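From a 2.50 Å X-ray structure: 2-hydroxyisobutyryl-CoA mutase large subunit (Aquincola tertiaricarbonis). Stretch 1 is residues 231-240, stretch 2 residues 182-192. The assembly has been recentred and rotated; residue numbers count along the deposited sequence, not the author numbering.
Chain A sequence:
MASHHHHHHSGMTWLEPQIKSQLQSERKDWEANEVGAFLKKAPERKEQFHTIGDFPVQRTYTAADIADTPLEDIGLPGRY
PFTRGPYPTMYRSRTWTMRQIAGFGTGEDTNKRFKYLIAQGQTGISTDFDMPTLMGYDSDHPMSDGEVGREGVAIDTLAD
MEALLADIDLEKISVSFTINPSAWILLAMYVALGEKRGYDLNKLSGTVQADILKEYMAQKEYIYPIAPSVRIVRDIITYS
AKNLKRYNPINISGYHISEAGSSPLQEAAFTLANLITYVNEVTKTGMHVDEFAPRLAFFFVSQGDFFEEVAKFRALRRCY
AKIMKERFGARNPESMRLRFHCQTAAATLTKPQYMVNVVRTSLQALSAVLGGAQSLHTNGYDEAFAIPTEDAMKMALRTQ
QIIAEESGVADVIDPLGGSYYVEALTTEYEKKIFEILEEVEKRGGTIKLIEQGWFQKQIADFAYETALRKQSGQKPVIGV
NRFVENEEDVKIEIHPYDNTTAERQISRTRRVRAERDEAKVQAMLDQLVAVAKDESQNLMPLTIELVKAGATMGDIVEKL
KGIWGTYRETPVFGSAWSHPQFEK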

# COMPACT_ATOMS: atom_id res chain seq x y z
N ARG A 231 -41.07 -4.68 5.51
CA ARG A 231 -41.89 -3.83 6.36
C ARG A 231 -41.09 -3.43 7.65
O ARG A 231 -41.21 -2.30 8.11
CB ARG A 231 -43.23 -4.55 6.67
CG ARG A 231 -44.12 -3.88 7.72
CD ARG A 231 -43.83 -4.39 9.11
NE ARG A 231 -44.56 -3.62 10.13
CZ ARG A 231 -45.76 -3.94 10.61
NH1 ARG A 231 -46.39 -5.02 10.16
NH2 ARG A 231 -46.33 -3.19 11.53
N ILE A 232 -40.26 -4.35 8.19
CA ILE A 232 -39.44 -4.04 9.36
C ILE A 232 -38.42 -2.96 8.97
O ILE A 232 -38.34 -1.93 9.66
CB ILE A 232 -38.81 -5.29 10.04
CG1 ILE A 232 -39.87 -6.24 10.62
CG2 ILE A 232 -37.85 -4.87 11.16
CD1 ILE A 232 -39.43 -7.68 10.72
N VAL A 233 -37.70 -3.15 7.83
CA VAL A 233 -36.74 -2.16 7.31
C VAL A 233 -37.43 -0.79 7.18
O VAL A 233 -36.89 0.23 7.60
CB VAL A 233 -36.07 -2.61 5.99
CG1 VAL A 233 -35.02 -1.60 5.54
CG2 VAL A 233 -35.42 -3.98 6.17
N ARG A 234 -38.65 -0.80 6.65
CA ARG A 234 -39.48 0.38 6.46
C ARG A 234 -39.76 1.02 7.82
O ARG A 234 -39.54 2.21 7.99
CB ARG A 234 -40.76 -0.04 5.74
CG ARG A 234 -41.67 1.07 5.26
CD ARG A 234 -43.10 0.57 5.28
NE ARG A 234 -43.54 0.26 6.65
CZ ARG A 234 -44.74 -0.19 6.98
NH1 ARG A 234 -45.04 -0.44 8.24
NH2 ARG A 234 -45.66 -0.39 6.05
N ASP A 235 -40.19 0.23 8.81
CA ASP A 235 -40.43 0.73 10.17
C ASP A 235 -39.15 1.30 10.82
O ASP A 235 -39.22 2.30 11.54
CB ASP A 235 -41.01 -0.38 11.06
CG ASP A 235 -42.42 -0.78 10.75
OD1 ASP A 235 -42.96 -0.31 9.73
OD2 ASP A 235 -42.97 -1.59 11.50
N ILE A 236 -38.01 0.68 10.54
CA ILE A 236 -36.73 1.19 11.05
C ILE A 236 -36.50 2.57 10.42
O ILE A 236 -36.21 3.52 11.15
CB ILE A 236 -35.55 0.22 10.81
CG1 ILE A 236 -35.71 -1.08 11.62
CG2 ILE A 236 -34.21 0.89 11.10
CD1 ILE A 236 -34.78 -2.26 11.12
N ILE A 237 -36.69 2.66 9.10
CA ILE A 237 -36.49 3.89 8.33
C ILE A 237 -37.40 5.01 8.75
O ILE A 237 -36.89 6.07 9.09
CB ILE A 237 -36.44 3.64 6.79
CG1 ILE A 237 -35.10 2.95 6.41
CG2 ILE A 237 -36.64 4.95 5.99
CD1 ILE A 237 -35.12 2.23 5.06
N THR A 238 -38.74 4.76 8.78
CA THR A 238 -39.75 5.76 9.19
C THR A 238 -39.60 6.23 10.64
O THR A 238 -39.74 7.42 10.90
CB THR A 238 -41.17 5.30 8.89
OG1 THR A 238 -41.45 4.13 9.65
CG2 THR A 238 -41.39 5.04 7.41
N TYR A 239 -39.31 5.30 11.58
CA TYR A 239 -39.12 5.63 12.99
C TYR A 239 -37.91 6.59 13.15
O TYR A 239 -38.04 7.64 13.80
CB TYR A 239 -38.94 4.35 13.87
CG TYR A 239 -38.51 4.67 15.29
CD1 TYR A 239 -39.44 5.02 16.26
CD2 TYR A 239 -37.16 4.72 15.64
CE1 TYR A 239 -39.05 5.40 17.54
CE2 TYR A 239 -36.75 5.12 16.92
CZ TYR A 239 -37.70 5.44 17.87
OH TYR A 239 -37.31 5.81 19.14
N SER A 240 -36.74 6.19 12.61
CA SER A 240 -35.50 6.96 12.65
C SER A 240 -35.66 8.36 12.08
O SER A 240 -35.13 9.31 12.66
CB SER A 240 -34.39 6.23 11.91
OG SER A 240 -33.97 5.10 12.64
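Stretch 2, residues 182-192: SAWILLAMYVA

Stretch 2 is an α-helix from Ala183 to Ala192, entered from Ser182 at the N-cap position, and it continues later in the chain. Ser182 makes no capping bond with its side chain; the first turn starts with weak bonds from Ile185 N and Leu186 N to Ser182 O, 3.3 and 3.4 Å, before the regular pattern sets in with Leu187 N to Ala183 O at 2.9 Å. This helix runs in nearly the same direction as helix 231-240, at 26° between their N-to-C directions, with a closest axial approach of 10.3 Å. The nearest CA atoms across the pair are those of Trp184 and Ile236, 6.2 Å apart.

Trp184, Ile236 and Leu187 carry most of the contact. Ile236, chi1 m and chi2 t, reaches three neighbours of stretch 2: its CD1 lies 4.0 Å from Ala183 CB, its CG1 3.7 Å from Trp184 CB, and its CG2 3.6 Å from Leu187 CD2. Trp184 also meets Ile232, one turn earlier, with its CB 3.6 Å from Ile232 CG2, while Ile232 CD1 lies over one face of the indole. The ring takes an off-well chi1 of 99°, and its NE1 is hydrogen-bonded elsewhere in the structure. Leu187, chi1 t and chi2 p, brings CD2 to 3.9 Å from Ser240 OG; that hydroxyl donates to Ile236 O, 3.1 Å from Ser240 OG, so its hydrogen bond is made within its own helix while it touches the leucine methyl.

One turn beyond Leu187, Val191 closes the seam against Tyr239, its CG1 3.4 Å from Tyr239 OH and its CG2 4.1 Å from Tyr239 CE2, oblique to the ring. The rule is spacing: Trp184, Leu187 and Val191 pack against Ile232, Ile236 and Tyr239, with Ile236 shared between Trp184 and Leu187. No hydrogen bond crosses between the helices, and the contact is mainly apolar packing, with Ile236 CD1 also 3.7 Å from Trp184 N.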

# COMPACT_ATOMS: atom_id res chain seq x y z
N SER A 182 -32.74 -9.03 12.68
CA SER A 182 -33.09 -8.66 14.05
C SER A 182 -32.55 -7.24 14.38
O SER A 182 -32.42 -6.88 15.56
CB SER A 182 -32.56 -9.69 15.04
OG SER A 182 -31.16 -9.86 14.88
N ALA A 183 -32.29 -6.43 13.33
CA ALA A 183 -31.81 -5.06 13.45
C ALA A 183 -32.74 -4.17 14.26
O ALA A 183 -32.24 -3.32 15.02
CB ALA A 183 -31.59 -4.45 12.08
N TRP A 184 -34.08 -4.34 14.10
CA TRP A 184 -35.05 -3.50 14.80
C TRP A 184 -34.99 -3.65 16.31
O TRP A 184 -35.14 -2.66 17.03
CB TRP A 184 -36.46 -3.64 14.20
CG TRP A 184 -37.43 -4.57 14.90
CD1 TRP A 184 -38.44 -4.20 15.74
CD2 TRP A 184 -37.52 -5.99 14.76
NE1 TRP A 184 -39.16 -5.31 16.13
CE2 TRP A 184 -38.61 -6.43 15.54
CE3 TRP A 184 -36.77 -6.95 14.05
CZ2 TRP A 184 -38.99 -7.78 15.63
CZ3 TRP A 184 -37.12 -8.30 14.16
CH2 TRP A 184 -38.23 -8.70 14.92
N ILE A 185 -34.72 -4.89 16.78
CA ILE A 185 -34.58 -5.25 18.20
C ILE A 185 -33.33 -4.53 18.77
O ILE A 185 -33.41 -3.91 19.82
CB ILE A 185 -34.56 -6.80 18.36
CG1 ILE A 185 -35.95 -7.38 18.09
CG2 ILE A 185 -34.02 -7.23 19.75
CD1 ILE A 185 -35.96 -8.77 17.81
N LEU A 186 -32.22 -4.58 18.04
CA LEU A 186 -30.99 -3.90 18.46
C LEU A 186 -31.11 -2.39 18.44
O LEU A 186 -30.58 -1.74 19.35
CB LEU A 186 -29.77 -4.42 17.71
CG LEU A 186 -29.04 -5.47 18.50
CD1 LEU A 186 -29.75 -6.79 18.46
CD2 LEU A 186 -27.70 -5.66 17.99
N LEU A 187 -31.87 -1.83 17.47
CA LEU A 187 -32.16 -0.40 17.42
C LEU A 187 -33.05 0.01 18.62
O LEU A 187 -32.84 1.07 19.21
CB LEU A 187 -32.80 -0.00 16.08
CG LEU A 187 -33.16 1.49 15.90
CD1 LEU A 187 -31.94 2.43 16.12
CD2 LEU A 187 -33.86 1.73 14.59
N ALA A 188 -34.03 -0.84 18.98
CA ALA A 188 -34.91 -0.61 20.13
C ALA A 188 -34.08 -0.58 21.41
O ALA A 188 -34.31 0.27 22.27
CB ALA A 188 -35.96 -1.70 20.22
N MET A 189 -33.08 -1.49 21.52
CA MET A 189 -32.17 -1.59 22.67
C MET A 189 -31.27 -0.38 22.76
O MET A 189 -31.03 0.10 23.88
CB MET A 189 -31.31 -2.85 22.59
CG MET A 189 -32.02 -4.11 22.99
SD MET A 189 -30.97 -5.56 22.79
CE MET A 189 -32.17 -6.86 23.12
N TYR A 190 -30.79 0.11 21.60
CA TYR A 190 -29.94 1.29 21.54
C TYR A 190 -30.69 2.52 22.04
O TYR A 190 -30.14 3.28 22.87
CB TYR A 190 -29.40 1.50 20.11
CG TYR A 190 -28.19 2.42 20.05
CD1 TYR A 190 -26.93 1.98 20.46
CD2 TYR A 190 -28.31 3.71 19.54
CE1 TYR A 190 -25.81 2.82 20.37
CE2 TYR A 190 -27.20 4.56 19.46
CZ TYR A 190 -25.95 4.11 19.87
OH TYR A 190 -24.86 4.95 19.76
N VAL A 191 -31.96 2.69 21.57
CA VAL A 191 -32.84 3.79 21.95
C VAL A 191 -33.13 3.73 23.45
O VAL A 191 -32.95 4.73 24.14
CB VAL A 191 -34.11 3.88 21.06
CG1 VAL A 191 -35.15 4.87 21.61
CG2 VAL A 191 -33.74 4.24 19.63
N ALA A 192 -33.53 2.54 23.95
CA ALA A 192 -33.78 2.28 25.37
C ALA A 192 -32.55 2.62 26.22
O ALA A 192 -32.71 3.25 27.27
CB ALA A 192 -34.17 0.82 25.56